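Aldehyde dehydrogenase (Burkholderia thailandensis, PDB 5J6B) probably catalyses the NADP-dependent oxidation of aldehydes to carboxylic acids, and binds NADPH in its cofactor pocket. Local coordinates at residues 261-266 with 296-301. Residues are numbered along the deposited sequence; the frame is centred on the assembly and turned at random.
Sequences NAAAIV and VQRIIA
Arg298 reaches back to the carbonyl of Asn261, its NE lying 2.9 Å from Asn261 O and its NH2 adding a longer, more bent bond to the same oxygen. That oxygen sits in the guanidinium plane, at the edge shared by NE and NH2. A bend at chi3 (-77°) turns the group there, with the Ala263 methyl over one face and Asn261 ND2 over the other; the amide lies only 20° from parallel. Water 1 donates to Asn261 OD1 and accepts weakly from Arg298 NH2. NH1 also bonds to Arg407 O and Tyr384 OH, and NH2 to Val408 O, while Ser411 and Tyr384 O hold the Asn261 amide. Next along the chain, Ala262 O accepts from both Gln297 N (2.8 Å) and Arg298 N (3.1 Å). From there the pairing is regular: Ala264 bonds through N to Arg298 O and through O to Ile300 N, and Val266 N meets Ile300 O. Ile300 CD1 packs 4.0 Å from Ala263 CB, on the side covered by helix 401-409; Val266 and Ala301 face helix 303-319. Strands 263-266 and 298-302, joined through helix 274-286, form a parallel beta-alpha-beta unit in the catalytic-domain sheet of the aldehyde dehydrogenase fold.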
loop_
_atom_site.group_PDB
_atom_site.type_symbol
_atom_site.label_atom_id
_atom_site.label_comp_id
_atom_site.label_asym_id
_atom_site.label_seq_id
_atom_site.Cartn_x
_atom_site.Cartn_y
_atom_site.Cartn_z
ATOM N N ASN A 261 -22.533 -24.453 -0.302
ATOM C CA ASN A 261 -22.761 -25.547 -1.252
ATOM C C ASN A 261 -22.041 -25.221 -2.563
ATOM O O ASN A 261 -22.665 -25.030 -3.608
ATOM C CB ASN A 261 -24.287 -25.820 -1.451
ATOM C CG ASN A 261 -25.074 -24.602 -1.949
ATOM O OD1 ASN A 261 -24.640 -23.450 -1.834
ATOM N ND2 ASN A 261 -26.256 -24.865 -2.488
ATOM N N ALA A 262 -20.709 -25.213 -2.505
ATOM C CA ALA A 262 -19.898 -24.626 -3.563
ATOM C C ALA A 262 -20.118 -25.323 -4.897
ATOM O O ALA A 262 -20.332 -26.539 -4.973
ATOM C CB ALA A 262 -18.408 -24.681 -3.211
ATOM N N ALA A 263 -20.044 -24.526 -5.957
ATOM C CA ALA A 263 -20.261 -24.975 -7.322
ATOM C C ALA A 263 -19.004 -24.764 -8.159
ATOM O O ALA A 263 -18.199 -23.855 -7.899
ATOM C CB ALA A 263 -21.439 -24.226 -7.975
ATOM N N ALA A 264 -18.855 -25.617 -9.171
ATOM C CA ALA A 264 -17.810 -25.497 -10.179
ATOM C C ALA A 264 -18.478 -25.524 -11.545
ATOM O O ALA A 264 -19.288 -26.414 -11.818
ATOM C CB ALA A 264 -16.777 -26.632 -10.071
ATOM N N ILE A 265 -18.147 -24.550 -12.386
ATOM C CA ILE A 265 -18.616 -24.491 -13.768
ATOM C C ILE A 265 -17.545 -25.095 -14.663
ATOM O O ILE A 265 -16.351 -24.795 -14.506
ATOM C CB ILE A 265 -18.920 -23.039 -14.200
ATOM C CG1 ILE A 265 -20.115 -22.475 -13.430
ATOM C CG2 ILE A 265 -19.164 -22.948 -15.724
ATOM C CD1 ILE A 265 -20.287 -20.970 -13.604
ATOM N N VAL A 266 -17.960 -25.932 -15.612
ATOM C CA VAL A 266 -17.064 -26.437 -16.650
ATOM C C VAL A 266 -17.550 -25.869 -17.982
ATOM O O VAL A 266 -18.629 -26.234 -18.462
ATOM C CB VAL A 266 -17.010 -27.970 -16.680
ATOM C CG1 VAL A 266 -16.006 -28.424 -17.734
ATOM C CG2 VAL A 266 -16.630 -28.521 -15.287
ATOM N N VAL A 296 -16.598 -29.273 -3.393
ATOM C CA VAL A 296 -17.458 -29.185 -4.570
ATOM C C VAL A 296 -18.749 -29.937 -4.282
ATOM O O VAL A 296 -18.743 -31.152 -4.066
ATOM C CB VAL A 296 -16.756 -29.744 -5.818
ATOM C CG1 VAL A 296 -17.741 -29.849 -6.986
ATOM C CG2 VAL A 296 -15.565 -28.876 -6.216
ATOM N N GLN A 297 -19.870 -29.220 -4.262
ATOM C CA GLN A 297 -21.155 -29.891 -4.116
ATOM C C GLN A 297 -21.957 -29.931 -5.405
ATOM O O GLN A 297 -22.707 -30.886 -5.627
ATOM C CB GLN A 297 -21.988 -29.215 -3.022
ATOM C CG GLN A 297 -23.311 -29.935 -2.694
ATOM C CD GLN A 297 -23.966 -29.378 -1.445
ATOM O OE1 GLN A 297 -23.281 -29.007 -0.495
ATOM N NE2 GLN A 297 -25.290 -29.287 -1.453
ATOM N N ARG A 298 -21.799 -28.925 -6.264
ATOM C CA ARG A 298 -22.578 -28.804 -7.490
ATOM C C ARG A 298 -21.637 -28.641 -8.678
ATOM O O ARG A 298 -20.754 -27.783 -8.659
ATOM C CB ARG A 298 -23.536 -27.610 -7.401
ATOM C CG ARG A 298 -24.483 -27.666 -6.194
ATOM C CD ARG A 298 -25.375 -26.414 -6.177
ATOM N NE ARG A 298 -24.662 -25.228 -5.698
ATOM C CZ ARG A 298 -24.873 -23.991 -6.148
ATOM N NH1 ARG A 298 -25.758 -23.781 -7.112
ATOM N NH2 ARG A 298 -24.187 -22.968 -5.641
ATOM N N ILE A 299 -21.822 -29.462 -9.704
ATOM C CA ILE A 299 -21.031 -29.374 -10.925
ATOM C C ILE A 299 -21.965 -28.955 -12.047
ATOM O O ILE A 299 -22.948 -29.646 -12.325
ATOM C CB ILE A 299 -20.345 -30.706 -11.259
ATOM C CG1 ILE A 299 -19.456 -31.149 -10.085
ATOM C CG2 ILE A 299 -19.555 -30.567 -12.561
ATOM C CD1 ILE A 299 -19.030 -32.606 -10.146
ATOM N N ILE A 300 -21.636 -27.840 -12.703
ATOM C CA ILE A 300 -22.472 -27.206 -13.722
ATOM C C ILE A 300 -21.661 -27.232 -15.014
ATOM O O ILE A 300 -20.747 -26.419 -15.197
ATOM C CB ILE A 300 -22.854 -25.773 -13.324
ATOM C CG1 ILE A 300 -23.551 -25.762 -11.955
ATOM C CG2 ILE A 300 -23.727 -25.112 -14.398
ATOM C CD1 ILE A 300 -23.606 -24.381 -11.280
ATOM N N ALA A 301 -21.975 -28.171 -15.910
ATOM C CA ALA A 301 -21.129 -28.479 -17.057
ATOM C C ALA A 301 -21.827 -28.135 -18.364
ATOM O O ALA A 301 -23.013 -28.436 -18.543
ATOM C CB ALA A 301 -20.739 -29.962 -17.067
HETATM O O HOH W 1 -22.428 -21.881 -2.990
#